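Local structure of N-acyl homoserine lactonase (Bacillus thuringiensis, 2BTN) at residues Ile124-Glu129 / Ile152-Tyr157. The protein probably hydrolyses the lactone ring of N-acyl homoserine lactones, using two zinc ions per subunit. Numbering follows the deposited sequence.
Sequences IVQRTE and IIEGDY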
loop_
_atom_site.group_PDB
_atom_site.type_symbol
_atom_site.label_atom_id
_atom_site.label_comp_id
_atom_site.label_asym_id
_atom_site.label_seq_id
_atom_site.Cartn_x
_atom_site.Cartn_y
_atom_site.Cartn_z
ATOM N N ILE A 124 9.991 6.445 -2.969
ATOM C CA ILE A 124 10.570 5.122 -3.147
ATOM C C ILE A 124 9.626 4.173 -3.872
ATOM O O ILE A 124 8.486 3.935 -3.429
ATOM C CB ILE A 124 11.031 4.527 -1.791
ATOM C CG1 ILE A 124 11.921 5.544 -1.058
ATOM C CG2 ILE A 124 11.747 3.170 -2.035
ATOM C CD1 ILE A 124 12.201 5.239 0.406
ATOM N N VAL A 125 10.117 3.657 -4.995
ATOM C CA VAL A 125 9.378 2.818 -5.905
ATOM C C VAL A 125 10.343 1.808 -6.546
ATOM O O VAL A 125 11.484 2.133 -6.865
ATOM C CB VAL A 125 8.628 3.689 -6.991
ATOM C CG1 VAL A 125 9.592 4.383 -7.939
ATOM C CG2 VAL A 125 7.615 2.855 -7.782
ATOM N N GLN A 126 9.867 0.586 -6.743
ATOM C CA GLN A 126 10.632 -0.455 -7.412
ATOM C C GLN A 126 10.824 -0.145 -8.890
ATOM O O GLN A 126 9.940 0.412 -9.543
ATOM C CB GLN A 126 9.944 -1.808 -7.248
ATOM C CG GLN A 126 9.943 -2.298 -5.791
ATOM C CD GLN A 126 11.262 -2.900 -5.340
ATOM O OE1 GLN A 126 11.506 -3.034 -4.131
ATOM N NE2 GLN A 126 12.079 -3.326 -6.286
ATOM N N ARG A 127 12.001 -0.485 -9.409
ATOM C CA ARG A 127 12.315 -0.137 -10.798
ATOM C C ARG A 127 11.358 -0.835 -11.740
ATOM O O ARG A 127 10.935 -0.251 -12.735
ATOM C CB ARG A 127 13.757 -0.502 -11.163
ATOM C CG ARG A 127 14.132 -0.179 -12.633
ATOM C CD ARG A 127 15.621 -0.365 -12.967
ATOM N NE ARG A 127 16.472 0.072 -11.857
ATOM C CZ ARG A 127 16.850 1.326 -11.624
ATOM N NH1 ARG A 127 16.474 2.326 -12.422
ATOM N NH2 ARG A 127 17.612 1.579 -10.564
ATOM N N THR A 128 11.014 -2.088 -11.433
ATOM C CA THR A 128 10.129 -2.833 -12.334
ATOM C C THR A 128 8.718 -2.230 -12.326
ATOM O O THR A 128 8.026 -2.272 -13.351
ATOM C CB THR A 128 10.097 -4.335 -11.998
ATOM O OG1 THR A 128 9.873 -4.491 -10.601
ATOM C CG2 THR A 128 11.452 -4.966 -12.198
ATOM N N GLU A 129 8.302 -1.654 -11.192
ATOM C CA GLU A 129 6.989 -0.987 -11.113
ATOM C C GLU A 129 7.011 0.314 -11.911
ATOM O O GLU A 129 6.119 0.569 -12.736
ATOM C CB GLU A 129 6.573 -0.695 -9.665
ATOM C CG GLU A 129 5.131 -0.165 -9.504
ATOM C CD GLU A 129 4.074 -1.206 -9.828
ATOM O OE1 GLU A 129 4.427 -2.401 -9.909
ATOM O OE2 GLU A 129 2.891 -0.822 -10.037
ATOM N N ILE A 152 14.404 5.313 -7.065
ATOM C CA ILE A 152 14.102 4.014 -7.656
ATOM C C ILE A 152 15.025 2.936 -7.085
ATOM O O ILE A 152 16.260 3.070 -7.128
ATOM C CB ILE A 152 14.194 4.075 -9.206
ATOM C CG1 ILE A 152 13.175 5.085 -9.769
ATOM C CG2 ILE A 152 13.999 2.702 -9.790
ATOM C CD1 ILE A 152 13.580 5.674 -11.109
ATOM N N ILE A 153 14.424 1.880 -6.536
ATOM C CA ILE A 153 15.196 0.799 -5.916
ATOM C C ILE A 153 14.897 -0.505 -6.639
ATOM O O ILE A 153 13.986 -0.537 -7.457
ATOM C CB ILE A 153 14.849 0.702 -4.413
ATOM C CG1 ILE A 153 13.327 0.403 -4.210
ATOM C CG2 ILE A 153 15.304 1.986 -3.682
ATOM C CD1 ILE A 153 12.933 -0.167 -2.809
ATOM N N GLU A 154 15.662 -1.564 -6.349
ATOM C CA GLU A 154 15.340 -2.918 -6.807
ATOM C C GLU A 154 15.576 -3.962 -5.740
ATOM O O GLU A 154 16.695 -4.083 -5.206
ATOM C CB GLU A 154 16.108 -3.306 -8.071
ATOM C CG GLU A 154 15.357 -2.925 -9.325
ATOM C CD GLU A 154 15.504 -3.918 -10.473
ATOM O OE1 GLU A 154 15.209 -5.140 -10.317
ATOM O OE2 GLU A 154 15.888 -3.438 -11.543
ATOM N N GLY A 155 14.522 -4.709 -5.436
ATOM C CA GLY A 155 14.554 -5.728 -4.401
ATOM C C GLY A 155 14.304 -5.183 -3.005
ATOM O O GLY A 155 13.668 -4.132 -2.812
ATOM N N ASP A 156 14.831 -5.901 -2.026
ATOM C CA ASP A 156 14.648 -5.557 -0.630
ATOM C C ASP A 156 15.476 -4.348 -0.306
ATOM O O ASP A 156 16.558 -4.163 -0.873
ATOM C CB ASP A 156 15.088 -6.711 0.255
ATOM C CG ASP A 156 14.084 -7.839 0.286
ATOM O OD1 ASP A 156 13.014 -7.763 -0.383
ATOM O OD2 ASP A 156 14.302 -8.853 0.958
ATOM N N TYR A 157 14.990 -3.542 0.632
ATOM C CA TYR A 157 15.623 -2.280 0.919
ATOM C C TYR A 157 15.305 -1.828 2.350
ATOM O O TYR A 157 14.155 -1.944 2.795
ATOM C CB TYR A 157 15.145 -1.255 -0.117
ATOM C CG TYR A 157 15.821 0.085 -0.022
ATOM C CD1 TYR A 157 17.126 0.266 -0.478
ATOM C CD2 TYR A 157 15.148 1.187 0.520
ATOM C CE1 TYR A 157 17.750 1.502 -0.390
ATOM C CE2 TYR A 157 15.761 2.434 0.602
ATOM C CZ TYR A 157 17.059 2.573 0.159
ATOM O OH TYR A 157 17.669 3.791 0.253
#
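I153 joins the edge of strand 123-126 through both of its backbone polar atoms. Its N donates a hydrogen bond to V125 O at 3.0 Å. Its O accepts one from R127 N at 2.8 Å. V125 O also takes a CA-H...O contact from I152, and I153 O takes one from Q126 CA. The pairing is parallel and ends where helix 127-133 starts, with Q126 at the N-cap position.

Apolar contacts occupy both faces of this pairing. On the face of V125 and I152, the two side chains run side by side, and their CG1 atoms are 4.1 Å apart. Y130 of the helix touches both. On the other face, I153 CD1 meets I124 CG2 at 3.6 Å, and L165 of strand 163-167 touches both isoleucines.

The unit is a beta-alpha-beta crossover of the metallo-beta-lactamase fold: strand 123-126, helix 127-133, strand 150-153. The last strand is an outer edge of its sheet. On the inner side, I124 makes backbone hydrogen bonds with I102 and S104. V125 also packs on L107, which follows H106, a probable zinc ligand. The V125 and H106 side chains are about 7 Å apart.

One charged pair joins R127, in the first turn of the helix, to E154 in the loop after strand 150-153. R127 CG is anti to the backbone N (chi1 179°), and the chain bends at chi3 to bring the guanidinium back over I152. I152 CG2 lies 3.5 Å above the centre of one guanidinium face. E154 CG packs against R127 CB at 3.4 Å, and E154 OE2 approaches the edge of the guanidinium. It makes a long salt bridge, 3.6 Å from R127 NE, with the carboxylate and guanidinium planes 50° apart.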